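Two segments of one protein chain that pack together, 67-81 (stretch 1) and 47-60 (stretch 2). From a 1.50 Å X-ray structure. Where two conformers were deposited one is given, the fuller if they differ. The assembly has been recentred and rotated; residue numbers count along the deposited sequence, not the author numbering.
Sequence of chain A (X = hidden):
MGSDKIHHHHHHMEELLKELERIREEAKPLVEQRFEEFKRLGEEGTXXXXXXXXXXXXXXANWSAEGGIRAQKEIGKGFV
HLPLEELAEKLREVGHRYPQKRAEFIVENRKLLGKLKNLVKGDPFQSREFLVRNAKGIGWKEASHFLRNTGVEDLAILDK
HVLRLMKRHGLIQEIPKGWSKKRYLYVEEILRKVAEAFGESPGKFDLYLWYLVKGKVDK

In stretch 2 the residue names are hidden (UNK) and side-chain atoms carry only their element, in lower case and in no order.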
# COMPACT_ATOMS: atom_id res chain seq x y z
N GLY A 67 3.89 -3.73 -11.99
CA GLY A 67 2.83 -3.36 -12.92
C GLY A 67 2.28 -2.00 -12.60
O GLY A 67 2.06 -1.18 -13.49
N GLY A 68 2.03 -1.74 -11.32
CA GLY A 68 1.45 -0.46 -10.97
C GLY A 68 2.38 0.70 -11.28
O GLY A 68 1.95 1.77 -11.66
N ILE A 69 3.67 0.48 -11.04
CA ILE A 69 4.68 1.50 -11.29
C ILE A 69 4.71 1.81 -12.79
O ILE A 69 4.76 2.98 -13.20
CB ILE A 69 6.05 1.02 -10.78
CG1 ILE A 69 6.07 1.08 -9.25
CG2 ILE A 69 7.15 1.89 -11.31
CD1 ILE A 69 7.22 0.28 -8.59
N ARG A 70 4.66 0.77 -13.61
CA ARG A 70 4.62 0.94 -15.05
C ARG A 70 3.35 1.69 -15.50
O ARG A 70 3.40 2.56 -16.36
CB ARG A 70 4.72 -0.41 -15.75
CG ARG A 70 4.70 -0.30 -17.25
CD ARG A 70 4.69 -1.66 -17.92
NE ARG A 70 4.81 -1.50 -19.37
CZ ARG A 70 4.49 -2.43 -20.26
NH1 ARG A 70 3.99 -3.60 -19.86
NH2 ARG A 70 4.65 -2.19 -21.55
N ALA A 71 2.21 1.35 -14.90
CA ALA A 71 0.97 2.02 -15.25
C ALA A 71 1.05 3.49 -14.89
O ALA A 71 0.66 4.35 -15.65
CB ALA A 71 -0.22 1.36 -14.56
N GLN A 72 1.55 3.78 -13.70
CA GLN A 72 1.67 5.15 -13.24
C GLN A 72 2.58 5.96 -14.17
O GLN A 72 2.26 7.10 -14.53
CB GLN A 72 2.18 5.17 -11.80
CG GLN A 72 1.97 6.45 -11.06
CD GLN A 72 2.23 6.29 -9.58
OE1 GLN A 72 2.95 5.38 -9.16
NE2 GLN A 72 1.66 7.16 -8.78
N LYS A 73 3.69 5.37 -14.58
CA LYS A 73 4.63 6.03 -15.48
C LYS A 73 3.97 6.35 -16.82
O LYS A 73 4.12 7.46 -17.35
CB LYS A 73 5.86 5.15 -15.70
CG LYS A 73 6.88 5.67 -16.72
CD LYS A 73 7.94 4.61 -17.02
CE LYS A 73 7.32 3.35 -17.67
NZ LYS A 73 8.22 2.14 -17.68
N GLU A 74 3.22 5.39 -17.36
CA GLU A 74 2.64 5.52 -18.70
C GLU A 74 1.41 6.41 -18.75
O GLU A 74 1.19 7.12 -19.72
CB GLU A 74 2.33 4.14 -19.29
CG GLU A 74 3.58 3.28 -19.46
CD GLU A 74 3.43 2.18 -20.50
OE1 GLU A 74 2.39 2.18 -21.21
OE2 GLU A 74 4.34 1.31 -20.60
N ILE A 75 0.61 6.40 -17.69
CA ILE A 75 -0.65 7.13 -17.70
C ILE A 75 -0.52 8.50 -17.04
O ILE A 75 -1.05 9.49 -17.53
CB ILE A 75 -1.74 6.28 -17.01
CG1 ILE A 75 -2.03 5.05 -17.88
CG2 ILE A 75 -2.99 7.10 -16.78
CD1 ILE A 75 -2.85 3.97 -17.18
N GLY A 76 0.20 8.57 -15.92
CA GLY A 76 0.44 9.84 -15.26
C GLY A 76 -0.85 10.54 -14.90
O GLY A 76 -1.76 9.93 -14.34
N LYS A 77 -0.96 11.81 -15.27
CA LYS A 77 -2.14 12.59 -14.91
C LYS A 77 -3.41 12.14 -15.66
O LYS A 77 -4.50 12.64 -15.40
CB LYS A 77 -1.88 14.09 -15.15
CG LYS A 77 -0.87 14.67 -14.14
CD LYS A 77 -0.67 16.17 -14.38
CE LYS A 77 0.17 16.80 -13.27
NZ LYS A 77 -0.52 16.73 -11.95
N GLY A 78 -3.26 11.18 -16.57
CA GLY A 78 -4.41 10.58 -17.22
C GLY A 78 -5.40 10.02 -16.20
O GLY A 78 -6.59 9.94 -16.45
N PHE A 79 -4.90 9.60 -15.04
CA PHE A 79 -5.82 9.12 -14.00
C PHE A 79 -6.83 10.19 -13.62
O PHE A 79 -7.93 9.88 -13.20
CB PHE A 79 -5.07 8.70 -12.74
CG PHE A 79 -4.22 7.47 -12.91
CD1 PHE A 79 -4.74 6.32 -13.47
CD2 PHE A 79 -2.89 7.49 -12.53
CE1 PHE A 79 -3.96 5.18 -13.61
CE2 PHE A 79 -2.11 6.38 -12.68
CZ PHE A 79 -2.64 5.21 -13.23
N VAL A 80 -6.42 11.46 -13.72
CA VAL A 80 -7.26 12.58 -13.35
C VAL A 80 -8.23 12.97 -14.47
O VAL A 80 -9.40 13.27 -14.20
CB VAL A 80 -6.39 13.82 -13.00
CG1 VAL A 80 -7.26 15.04 -12.70
CG2 VAL A 80 -5.52 13.51 -11.82
N HIS A 81 -7.76 12.98 -15.72
CA HIS A 81 -8.55 13.62 -16.76
C HIS A 81 -9.12 12.71 -17.84
O HIS A 81 -10.03 13.13 -18.55
CB HIS A 81 -7.77 14.79 -17.39
CG HIS A 81 -6.56 14.35 -18.18
ND1 HIS A 81 -6.65 13.75 -19.42
CD2 HIS A 81 -5.24 14.44 -17.90
CE1 HIS A 81 -5.44 13.48 -19.86
NE2 HIS A 81 -4.57 13.89 -18.96
N UNK A 47 -3.13 17.76 -4.76
CA UNK A 47 -4.27 16.85 -4.79
C UNK A 47 -4.13 15.85 -5.93
O UNK A 47 -4.39 14.67 -5.76
c UNK A 47 -5.60 17.62 -4.94
o UNK A 47 -7.16 16.46 -2.92
c UNK A 47 -6.00 18.41 -3.72
c UNK A 47 -6.63 17.56 -2.61
o UNK A 47 -6.63 18.00 -1.44
N UNK A 48 -3.72 16.32 -7.10
CA UNK A 48 -3.56 15.41 -8.22
C UNK A 48 -2.44 14.41 -8.01
O UNK A 48 -2.57 13.25 -8.39
o UNK A 48 -3.40 17.46 -11.92
c UNK A 48 -3.36 16.17 -9.51
c UNK A 48 -4.61 16.93 -9.94
o UNK A 48 -5.48 18.18 -11.76
c UNK A 48 -4.48 17.57 -11.31
N UNK A 49 -1.33 14.85 -7.40
CA UNK A 49 -0.25 13.91 -7.09
C UNK A 49 -0.76 12.79 -6.16
O UNK A 49 -0.43 11.60 -6.30
c UNK A 49 0.91 14.63 -6.39
o UNK A 49 1.61 15.47 -8.53
c UNK A 49 1.64 15.62 -7.28
o UNK A 49 2.28 16.55 -6.71
N UNK A 50 -1.53 13.18 -5.15
CA UNK A 50 -2.06 12.21 -4.21
C UNK A 50 -3.06 11.30 -4.92
O UNK A 50 -3.11 10.10 -4.65
c UNK A 50 -2.72 12.92 -3.03
c UNK A 50 -2.54 14.52 -1.15
c UNK A 50 -1.76 13.70 -2.13
c UNK A 50 -0.84 12.76 -1.40
N UNK A 51 -3.85 11.86 -5.82
CA UNK A 51 -4.81 11.06 -6.56
C UNK A 51 -4.13 9.99 -7.42
O UNK A 51 -4.64 8.87 -7.56
c UNK A 51 -8.91 9.70 -9.10
c UNK A 51 -7.80 9.94 -9.87
c UNK A 51 -6.83 11.19 -8.06
c UNK A 51 -6.75 10.66 -9.34
c UNK A 51 -8.99 10.20 -7.82
c UNK A 51 -5.69 11.94 -7.47
c UNK A 51 -7.95 10.94 -7.31
N UNK A 52 -2.99 10.33 -7.99
CA UNK A 52 -2.29 9.34 -8.80
C UNK A 52 -1.76 8.20 -7.92
O UNK A 52 -1.76 7.05 -8.34
c UNK A 52 -1.16 10.00 -9.58
s UNK A 52 -1.77 11.08 -10.90
N UNK A 53 -1.36 8.51 -6.70
CA UNK A 53 -0.93 7.48 -5.77
C UNK A 53 -2.12 6.63 -5.32
O UNK A 53 -2.01 5.42 -5.18
c UNK A 53 0.55 7.04 -3.75
c UNK A 53 1.72 6.47 -4.54
c UNK A 53 -0.24 8.07 -4.56
o UNK A 53 2.12 7.05 -5.58
o UNK A 53 2.19 5.39 -4.17
N UNK A 54 -3.26 7.25 -5.08
CA UNK A 54 -4.46 6.49 -4.77
C UNK A 54 -4.79 5.54 -5.93
O UNK A 54 -5.15 4.38 -5.70
c UNK A 54 -6.74 6.05 -2.68
c UNK A 54 -5.64 7.43 -4.48
c UNK A 54 -6.91 6.72 -4.06
c UNK A 54 -8.05 7.73 -4.04
N UNK A 55 -4.63 6.02 -7.16
CA UNK A 55 -4.87 5.18 -8.34
C UNK A 55 -3.89 4.02 -8.46
O UNK A 55 -4.29 2.90 -8.83
o UNK A 55 -5.86 7.06 -9.51
c UNK A 55 -4.86 6.03 -9.61
N UNK A 56 -2.63 4.25 -8.10
CA UNK A 56 -1.64 3.19 -8.04
C UNK A 56 -2.15 2.10 -7.10
O UNK A 56 -2.06 0.91 -7.40
c UNK A 56 1.76 1.32 -5.49
c UNK A 56 2.53 0.71 -6.46
c UNK A 56 2.40 1.08 -7.77
c UNK A 56 1.49 2.06 -8.13
c UNK A 56 0.85 2.30 -5.85
c UNK A 56 -0.29 3.74 -7.57
c UNK A 56 0.70 2.67 -7.17
N UNK A 57 -2.71 2.50 -5.97
CA UNK A 57 -3.18 1.51 -5.01
C UNK A 57 -4.42 0.75 -5.50
O UNK A 57 -4.58 -0.43 -5.23
s UNK A 57 -1.89 2.79 -2.90
c UNK A 57 -3.41 2.17 -3.65
N UNK A 58 -5.27 1.42 -6.26
CA UNK A 58 -6.40 0.73 -6.90
C UNK A 58 -5.86 -0.36 -7.85
O UNK A 58 -6.37 -1.48 -7.88
c UNK A 58 -7.27 1.73 -7.69
c UNK A 58 -8.27 1.02 -8.57
c UNK A 58 -7.99 2.69 -6.74
N UNK A 59 -4.83 -0.02 -8.60
CA UNK A 59 -4.32 -0.94 -9.63
C UNK A 59 -3.52 -2.10 -9.07
O UNK A 59 -3.45 -3.15 -9.71
c UNK A 59 -3.10 1.59 -12.31
c UNK A 59 -4.11 0.90 -11.42
c UNK A 59 -3.42 -0.20 -10.62
c UNK A 59 -5.29 0.38 -12.23
N UNK A 60 -2.92 -1.93 -7.90
CA UNK A 60 -2.10 -3.01 -7.37
C UNK A 60 -2.81 -3.87 -6.34
O UNK A 60 -2.17 -4.69 -5.69
o UNK A 60 -1.14 -1.57 -5.69
c UNK A 60 0.03 -1.75 -7.81
c UNK A 60 -0.81 -2.46 -6.75

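Position 47 carries three carbons, the third bearing two oxygens, and touches nothing on stretch 1; it is Glu-47. Position 48 has the same composition but points toward stretch 1, one oxygen lying 3.0 Å from Lys-77 NZ. This is Glu-48, whose OE1 accepts a hydrogen bond within a salt bridge. Position 49 has two carbons, the second with two oxygens, and is Asp-49. Its CA-to-CB bond points away, yet OD1 comes to 4.2 Å from Lys-77 NZ, adding opposite charge beyond salt-bridge range.

Position 50, four carbons forked at the second, is out of reach: Leu-50. At position 51 one carbon leads to a six-carbon ring, so this is Phe-51. The ring edge meets the backbone of stretch 1, CE1 lying 3.3 Å from Phe-79 O, and CD1 is 4.0 Å from Val-80 CG2. Position 52 holds one carbon and one sulfur, hence Cys-52; in the conformer given, SG lies 3.6 Å from Gly-76 O and at the edge of the Phe-79 ring, 4.1 Å from Phe-79 CD2.

Position 53 has three carbons, the third with two oxygens. It is Glu-53, starting away from stretch 1, but its end returns so that OE1 accepts a nearly linear hydrogen bond from Gln-72 NE2 at 3.2 Å. Position 54, again four carbons forked at the second, points away and makes no contact: Leu-54. Position 55 has one carbon and one oxygen, Ser-55. Its OG bonds back to Phe-51 O (2.9 Å), while CB sits over a face of the Phe-79 ring, 3.7 Å from Phe-79 CG.

Position 56 is one carbon and a six-carbon ring, Phe-56, with CE1 placed 3.5 Å from Gly-68 C. Position 57, one carbon and one sulfur, is Cys-57, and position 58, one carbon carrying two, is Val-58; both are out of reach. Position 59 has four carbons forked at the second, Leu-59, whose CD1 packs 3.7 Å from Ala-71 CB and 3.8 Å from Phe-79 CZ. Position 60, one carbon carrying an oxygen and a carbon, is Thr-60, with CG2 3.7 Å from Gly-68 CA.

The two longer helices cross at 139°, with axes 9.1 Å apart at closest approach. Gly-68 permits close packing there: an ideal CB would clash with Phe-56 CE1 and Thr-60 CG2. Beyond the turn at Gly-76, Phe-79 sits as a knob among Phe-51, Cys-52, Ser-55 and Leu-59. Polar links from Gln-72 and Lys-77 supplement this apolar packing.

Stretch 2 (47-60) EEDLFCELSFCVLT
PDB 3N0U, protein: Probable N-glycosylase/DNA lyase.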